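Local coordinates for protein 4-alpha-glucanotransferase (PDB 5B68) that belongs to the amylomaltases, bacterial enzymes with a TIM-barrel domain, and carries a beta-sandwich domain toward its N-terminus, at residues S31-T34 with L35-L39; Q660-P663 with G664-R667; R473-S476 with P477-T481. All coordinates share one frame; numbering follows the deposited sequence.

Overall arrangement
Contacts 1 and 3 are neighbours, their centres about 10 Å apart, whereas contact 2 lies about 31 Å from the first and 21 Å from the third, centre to centre. Contact 1, the start of helix 32-41, is partly buried and combines a helix cap and a salt bridge with apolar residues facing inward. Contact 3 is a surface turn joining strands 467-472 and 481-484, on which contact 1 packs, and a probable hydrogen bond from T34 to the T479 carbonyl links the two. Contact 2, in a long loop, is partly buried like contact 1. Contacts 2 and 3 both use a threonine to close a turn, but contact 2 also presents a backbone N-H to a sulfate.

Contact 1. Residues S31-T34 with L35-L39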
loop_
_atom_site.group_PDB
_atom_site.type_symbol
_atom_site.label_atom_id
_atom_site.label_comp_id
_atom_site.label_asym_id
_atom_site.label_seq_id
_atom_site.Cartn_x
_atom_site.Cartn_y
_atom_site.Cartn_z
ATOM N N SER A 31 -8.446 17.568 -22.516
ATOM C CA SER A 31 -7.883 18.438 -23.552
ATOM C C SER A 31 -6.904 17.697 -24.471
ATOM O O SER A 31 -6.282 16.695 -24.077
ATOM C CB SER A 31 -7.179 19.616 -22.939
ATOM O OG SER A 31 -5.987 19.274 -22.292
ATOM N N ASP A 32 -6.730 18.221 -25.693
ATOM C CA ASP A 32 -5.707 17.732 -26.595
ATOM C C ASP A 32 -4.346 17.771 -25.894
ATOM O O ASP A 32 -3.557 16.835 -26.027
ATOM C CB ASP A 32 -5.601 18.625 -27.855
ATOM C CG ASP A 32 -6.759 18.468 -28.840
ATOM O OD1 ASP A 32 -7.729 17.710 -28.565
ATOM O OD2 ASP A 32 -6.667 19.129 -29.923
ATOM N N ASP A 33 -4.070 18.884 -25.204
ATOM C CA ASP A 33 -2.773 19.137 -24.578
ATOM C C ASP A 33 -2.443 18.057 -23.560
ATOM O O ASP A 33 -1.313 17.578 -23.463
ATOM C CB ASP A 33 -2.765 20.523 -23.855
ATOM C CG ASP A 33 -1.427 20.925 -23.378
ATOM O OD1 ASP A 33 -0.510 21.101 -24.201
ATOM O OD2 ASP A 33 -1.229 21.033 -22.153
ATOM N N THR A 34 -3.441 17.676 -22.800
ATOM C CA THR A 34 -3.273 16.631 -21.765
ATOM C C THR A 34 -2.999 15.271 -22.455
ATOM O O THR A 34 -2.145 14.519 -22.014
ATOM C CB THR A 34 -4.508 16.567 -20.852
ATOM O OG1 THR A 34 -4.515 17.742 -20.001
ATOM C CG2 THR A 34 -4.492 15.240 -20.028
ATOM N N LEU A 35 -3.747 14.965 -23.506
ATOM C CA LEU A 35 -3.535 13.699 -24.187
ATOM C C LEU A 35 -2.099 13.599 -24.693
ATOM O O LEU A 35 -1.434 12.593 -24.497
ATOM C CB LEU A 35 -4.504 13.527 -25.337
ATOM C CG LEU A 35 -5.979 13.314 -24.921
ATOM C CD1 LEU A 35 -6.862 13.249 -26.169
ATOM C CD2 LEU A 35 -6.235 12.119 -23.977
ATOM N N VAL A 36 -1.660 14.636 -25.376
ATOM C CA VAL A 36 -0.313 14.664 -25.901
ATOM C C VAL A 36 0.705 14.531 -24.797
ATOM O O VAL A 36 1.702 13.790 -24.970
ATOM C CB VAL A 36 -0.098 15.952 -26.775
ATOM C CG1 VAL A 36 1.342 16.130 -27.148
ATOM C CG2 VAL A 36 -0.973 15.901 -28.027
ATOM N N LYS A 37 0.542 15.252 -23.689
ATOM C CA LYS A 37 1.584 15.223 -22.638
ATOM C C LYS A 37 1.617 13.851 -21.916
ATOM O O LYS A 37 2.663 13.368 -21.564
ATOM C CB LYS A 37 1.367 16.318 -21.600
ATOM C CG LYS A 37 1.768 17.656 -22.181
ATOM C CD LYS A 37 1.312 18.810 -21.319
ATOM C CE LYS A 37 2.042 20.078 -21.763
ATOM N NZ LYS A 37 1.297 21.262 -21.198
ATOM N N ILE A 38 0.465 13.236 -21.743
ATOM C CA ILE A 38 0.427 11.906 -21.117
ATOM C C ILE A 38 0.975 10.875 -22.110
ATOM O O ILE A 38 1.769 10.061 -21.716
ATOM C CB ILE A 38 -0.986 11.524 -20.646
ATOM C CG1 ILE A 38 -1.425 12.520 -19.568
ATOM C CG2 ILE A 38 -1.007 10.077 -20.076
ATOM C CD1 ILE A 38 -0.476 12.624 -18.416
ATOM N N LEU A 39 0.634 10.971 -23.387
ATOM C CA LEU A 39 1.258 10.068 -24.389
ATOM C C LEU A 39 2.784 10.180 -24.415
ATOM O O LEU A 39 3.483 9.184 -24.436
ATOM C CB LEU A 39 0.663 10.310 -25.752
ATOM C CG LEU A 39 -0.767 9.780 -25.847
ATOM C CD1 LEU A 39 -1.512 10.353 -27.054
ATOM C CD2 LEU A 39 -0.787 8.268 -25.994
#
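D33 and K37, one helical turn apart, meet on a partly exposed side of the first turns of helix 32-41. Their side chains slant across one another, and K37 NZ reaches D33 OD2 at 2.7 Å in a salt bridge that uses the syn lone pair of the carboxylate. D33 has its CG anti to the backbone N (chi1 -171°), which brings the carboxylate round beside its own carbonyl and toward the later turn. The lysine chain, extended beyond CG, runs back along the helix, its CG passing 3.3 Å from D33 O.

T34 and I38 run alongside each other in one direction; T34 CG2 comes within 4.1 Å of I38 CG1, which also rests against T34 O at 3.2 Å. Ahead of them S31 takes the N-cap position, its OG accepting from T34 N at 3.0 Å, so that an N-H of the first turn has an acceptor. The regular helical ladder starts at once, with L35 N bonded to S31 O and V36 N to D32 O. The D32 carboxylate forms a salt bridge with R4, and T34 OG1 bonds to the backbone O of T479. L35 and L39 pack on L7 of helix 5-13, while T34 and I38 face strand 481-484 through T481 and I483, and I38 also touches V470 and P472 of strand 467-472.

Contact 2. Residues Q660-P663 with G664-R667; sequences QNQP and GTTR. With SO4 (sulfate ion), chain E.
A type II beta turn from Q662 to T665, with P663 and G664 at its corners, forms this contact and holds a sulfate ion on its backbone. G664 has a positive phi (62°), a value that favours glycine and suits the third position of such a turn, just as the phi of proline suits the second. The turn is closed by T665 N, which donates to Q662 O at 3.1 Å.

The same carbonyl takes a second bond from the side chain of T665: OG1 lies in the carbonyl plane, on a lone pair, at a very short 2.5 Å from Q662 O. With chi1 at 55°, OG1 sits between its own backbone N and carbonyl carbon and can reach back across the turn beside the N-H. Q662 O thus accepts two bonds, from T665 N and T665 OG1. The threonine methyl also turns to the glutamine, CG2 meeting Q662 CG at 3.4 Å, a tight contact between side chains that run roughly perpendicular.

Within this stretch two groups bind the sulfate, which probably comes from the crystallisation liquor. G664 N donates to its O4 at 3.0 Å and more weakly to O3, and N661 ND2 donates to O1, also at 3.0 Å; P663 CB packs against O3. N661 ND2 also bonds to D561 OD1, a second partner that would help fix the amide. N672 binds Q662 N through OD1 and T665 OG1 through ND2. The turn belongs to the long loop between helices 650-654 and 694-702, with Q662 resting on L576 and R577 of helix 572-579.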
loop_
_atom_site.group_PDB
_atom_site.type_symbol
_atom_site.label_atom_id
_atom_site.label_comp_id
_atom_site.label_asym_id
_atom_site.label_seq_id
_atom_site.Cartn_x
_atom_site.Cartn_y
_atom_site.Cartn_z
ATOM N N GLN A 660 -4.552 11.706 13.811
ATOM C CA GLN A 660 -3.173 11.411 13.429
ATOM C C GLN A 660 -2.829 12.186 12.139
ATOM O O GLN A 660 -1.676 12.629 11.971
ATOM C CB GLN A 660 -3.011 9.913 13.146
ATOM C CG GLN A 660 -1.549 9.461 12.932
ATOM C CD GLN A 660 -0.612 9.757 14.067
ATOM O OE1 GLN A 660 0.217 10.670 13.979
ATOM N NE2 GLN A 660 -0.693 8.963 15.173
ATOM N N ASN A 661 -3.792 12.226 11.244
ATOM C CA ASN A 661 -3.651 12.913 9.947
ATOM C C ASN A 661 -4.911 13.709 9.674
ATOM O O ASN A 661 -6.027 13.181 9.876
ATOM C CB ASN A 661 -3.486 11.869 8.832
ATOM C CG ASN A 661 -3.245 12.504 7.428
ATOM O OD1 ASN A 661 -2.460 13.427 7.291
ATOM N ND2 ASN A 661 -3.907 11.979 6.412
ATOM N N GLN A 662 -4.759 14.955 9.200
ATOM C CA GLN A 662 -5.907 15.717 8.658
ATOM C C GLN A 662 -5.687 15.781 7.142
ATOM O O GLN A 662 -4.777 16.495 6.718
ATOM C CB GLN A 662 -5.997 17.125 9.282
ATOM C CG GLN A 662 -7.110 17.954 8.682
ATOM C CD GLN A 662 -8.455 17.274 8.818
ATOM O OE1 GLN A 662 -9.091 16.886 7.833
ATOM N NE2 GLN A 662 -8.866 17.062 10.060
ATOM N N PRO A 663 -6.438 14.981 6.334
ATOM C CA PRO A 663 -6.157 14.975 4.879
ATOM C C PRO A 663 -6.229 16.368 4.261
ATOM O O PRO A 663 -6.982 17.230 4.771
ATOM C CB PRO A 663 -7.240 14.027 4.300
ATOM C CG PRO A 663 -7.427 13.033 5.408
ATOM C CD PRO A 663 -7.341 13.849 6.684
ATOM N N GLY A 664 -5.368 16.613 3.271
ATOM C CA GLY A 664 -5.293 17.928 2.649
ATOM C C GLY A 664 -4.875 19.079 3.571
ATOM O O GLY A 664 -5.248 20.247 3.331
ATOM N N THR A 665 -4.152 18.766 4.644
ATOM C CA THR A 665 -3.355 19.753 5.354
ATOM C C THR A 665 -1.934 19.337 5.160
ATOM O O THR A 665 -1.663 18.176 4.846
ATOM C CB THR A 665 -3.591 19.779 6.870
ATOM O OG1 THR A 665 -3.372 18.476 7.415
ATOM C CG2 THR A 665 -5.006 20.246 7.198
ATOM N N THR A 666 -1.015 20.279 5.339
ATOM C CA THR A 666 0.398 20.040 5.156
ATOM C C THR A 666 1.096 20.145 6.490
ATOM O O THR A 666 0.531 20.596 7.484
ATOM C CB THR A 666 0.993 21.122 4.189
ATOM O OG1 THR A 666 0.327 22.374 4.453
ATOM C CG2 THR A 666 0.729 20.750 2.764
ATOM N N ARG A 667 2.350 19.747 6.518
ATOM C CA ARG A 667 3.059 19.556 7.755
ATOM C C ARG A 667 3.276 20.833 8.583
ATOM O O ARG A 667 3.468 20.761 9.784
ATOM C CB ARG A 667 4.363 18.819 7.518
ATOM C CG ARG A 667 5.471 19.651 6.842
ATOM C CD ARG A 667 6.607 18.762 6.339
ATOM N NE ARG A 667 7.532 19.511 5.506
ATOM C CZ ARG A 667 7.416 19.719 4.199
ATOM N NH1 ARG A 667 6.379 19.270 3.486
ATOM N NH2 ARG A 667 8.357 20.460 3.584
HETATM S S SO4 E . -3.148 13.514 2.686
HETATM O O1 SO4 E . -2.618 12.644 3.772
HETATM O O2 SO4 E . -2.484 13.061 1.449
HETATM O O3 SO4 E . -4.612 13.316 2.572
HETATM O O4 SO4 E . -2.946 14.938 2.981
#

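Contact 3. Residues R473-S476 with P477-T481; sequences RMQS and PATGT
T479 folds back onto the carbonyl end of S476 and lies across the side chain of Q475, roughly perpendicular to it. Its hydroxyl donates to S476 O, with OG1 2.6 Å away and in the carbonyl plane. The backbone of the same residue adds a second bond, T479 N to S476 O at 3.0 Å, but from a different direction, well above that plane (51° out of it). One carbonyl oxygen thus takes two bonds from a single residue, the hydroxyl in its plane and the N-H above it. In T479, chi1 71° sets OG1 between the backbone N and the carbonyl carbon, from where it turns back to the S476 carbonyl beside the backbone bond. The hydroxyl also packs against the aliphatic start of Q475, 3.3 Å from its CB.

S476 accepts twice over, through its carbonyl and through its side chain: OG, anti to the backbone N (chi1 175°), stands beside the carbonyl carbon and takes the N-H of A478 at 3.3 Å, with the methyl of A478 also nearby at 3.6 Å. Between these two, P477 has no N-H to give; its ring touches M471 of strand 467-472. Beyond T479, G480 N bonds to P477 O, continuing the tight winding of the backbone.

The side-chain oxygen of a serine accepting the N-H two residues later makes an ST turn, and here it opens the short 3-10 segment 477-479 within the connection between the paired antiparallel strands 467-472 and 481-484, a hairpin at the protein surface.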
loop_
_atom_site.group_PDB
_atom_site.type_symbol
_atom_site.label_atom_id
_atom_site.label_comp_id
_atom_site.label_asym_id
_atom_site.label_seq_id
_atom_site.Cartn_x
_atom_site.Cartn_y
_atom_site.Cartn_z
ATOM N N ARG A 473 3.348 16.225 -14.945
ATOM C CA ARG A 473 3.969 16.575 -13.705
ATOM C C ARG A 473 4.007 18.096 -13.592
ATOM O O ARG A 473 4.278 18.774 -14.550
ATOM C CB ARG A 473 5.365 15.970 -13.625
ATOM C CG ARG A 473 5.959 16.012 -12.239
ATOM C CD ARG A 473 7.064 15.001 -12.067
ATOM N NE ARG A 473 6.557 13.681 -11.755
ATOM C CZ ARG A 473 6.125 13.314 -10.563
ATOM N NH1 ARG A 473 6.132 14.172 -9.565
ATOM N NH2 ARG A 473 5.687 12.091 -10.371
ATOM N N MET A 474 3.711 18.599 -12.406
ATOM C CA MET A 474 3.727 20.031 -12.092
ATOM C C MET A 474 2.511 20.803 -12.594
ATOM O O MET A 474 2.471 22.009 -12.514
ATOM C CB MET A 474 5.011 20.709 -12.557
ATOM C CG MET A 474 6.201 20.541 -11.625
ATOM S SD MET A 474 6.104 21.367 -10.023
ATOM C CE MET A 474 6.001 23.095 -10.443
ATOM N N GLN A 475 1.510 20.091 -13.074
ATOM C CA GLN A 475 0.269 20.703 -13.493
ATOM C C GLN A 475 -0.824 20.421 -12.486
ATOM O O GLN A 475 -0.708 19.535 -11.671
ATOM C CB GLN A 475 -0.163 20.204 -14.869
ATOM C CG GLN A 475 0.710 20.676 -16.006
ATOM C CD GLN A 475 0.054 20.497 -17.347
ATOM O OE1 GLN A 475 -1.103 20.134 -17.430
ATOM N NE2 GLN A 475 0.790 20.759 -18.397
ATOM N N SER A 476 -1.863 21.231 -12.541
ATOM C CA SER A 476 -3.067 21.062 -11.748
ATOM C C SER A 476 -3.721 19.703 -12.023
ATOM O O SER A 476 -3.776 19.218 -13.182
ATOM C CB SER A 476 -4.078 22.154 -12.122
ATOM O OG SER A 476 -5.330 21.974 -11.463
ATOM N N PRO A 477 -4.305 19.122 -10.987
ATOM C CA PRO A 477 -5.066 17.889 -11.195
ATOM C C PRO A 477 -6.268 18.014 -12.138
ATOM O O PRO A 477 -6.686 17.031 -12.758
ATOM C CB PRO A 477 -5.477 17.503 -9.786
ATOM C CG PRO A 477 -4.490 18.199 -8.874
ATOM C CD PRO A 477 -4.017 19.406 -9.561
ATOM N N ALA A 478 -6.861 19.212 -12.246
ATOM C CA ALA A 478 -7.876 19.491 -13.267
ATOM C C ALA A 478 -7.447 19.155 -14.690
ATOM O O ALA A 478 -8.303 18.938 -15.510
ATOM C CB ALA A 478 -8.313 20.994 -13.210
ATOM N N THR A 479 -6.136 19.150 -14.967
ATOM C CA THR A 479 -5.569 18.815 -16.250
ATOM C C THR A 479 -5.290 17.327 -16.460
ATOM O O THR A 479 -4.782 16.974 -17.508
ATOM C CB THR A 479 -4.297 19.610 -16.562
ATOM O OG1 THR A 479 -3.177 19.197 -15.757
ATOM C CG2 THR A 479 -4.588 21.122 -16.325
ATOM N N GLY A 480 -5.660 16.481 -15.508
ATOM C CA GLY A 480 -5.331 15.071 -15.624
ATOM C C GLY A 480 -6.352 14.241 -16.358
ATOM O O GLY A 480 -7.386 14.719 -16.903
ATOM N N THR A 481 -6.009 12.955 -16.416
ATOM C CA THR A 481 -6.865 11.956 -16.981
ATOM C C THR A 481 -6.493 10.578 -16.414
ATOM O O THR A 481 -5.568 10.505 -15.612
ATOM C CB THR A 481 -6.807 11.959 -18.505
ATOM O OG1 THR A 481 -7.853 11.135 -18.978
ATOM C CG2 THR A 481 -5.478 11.514 -19.077
#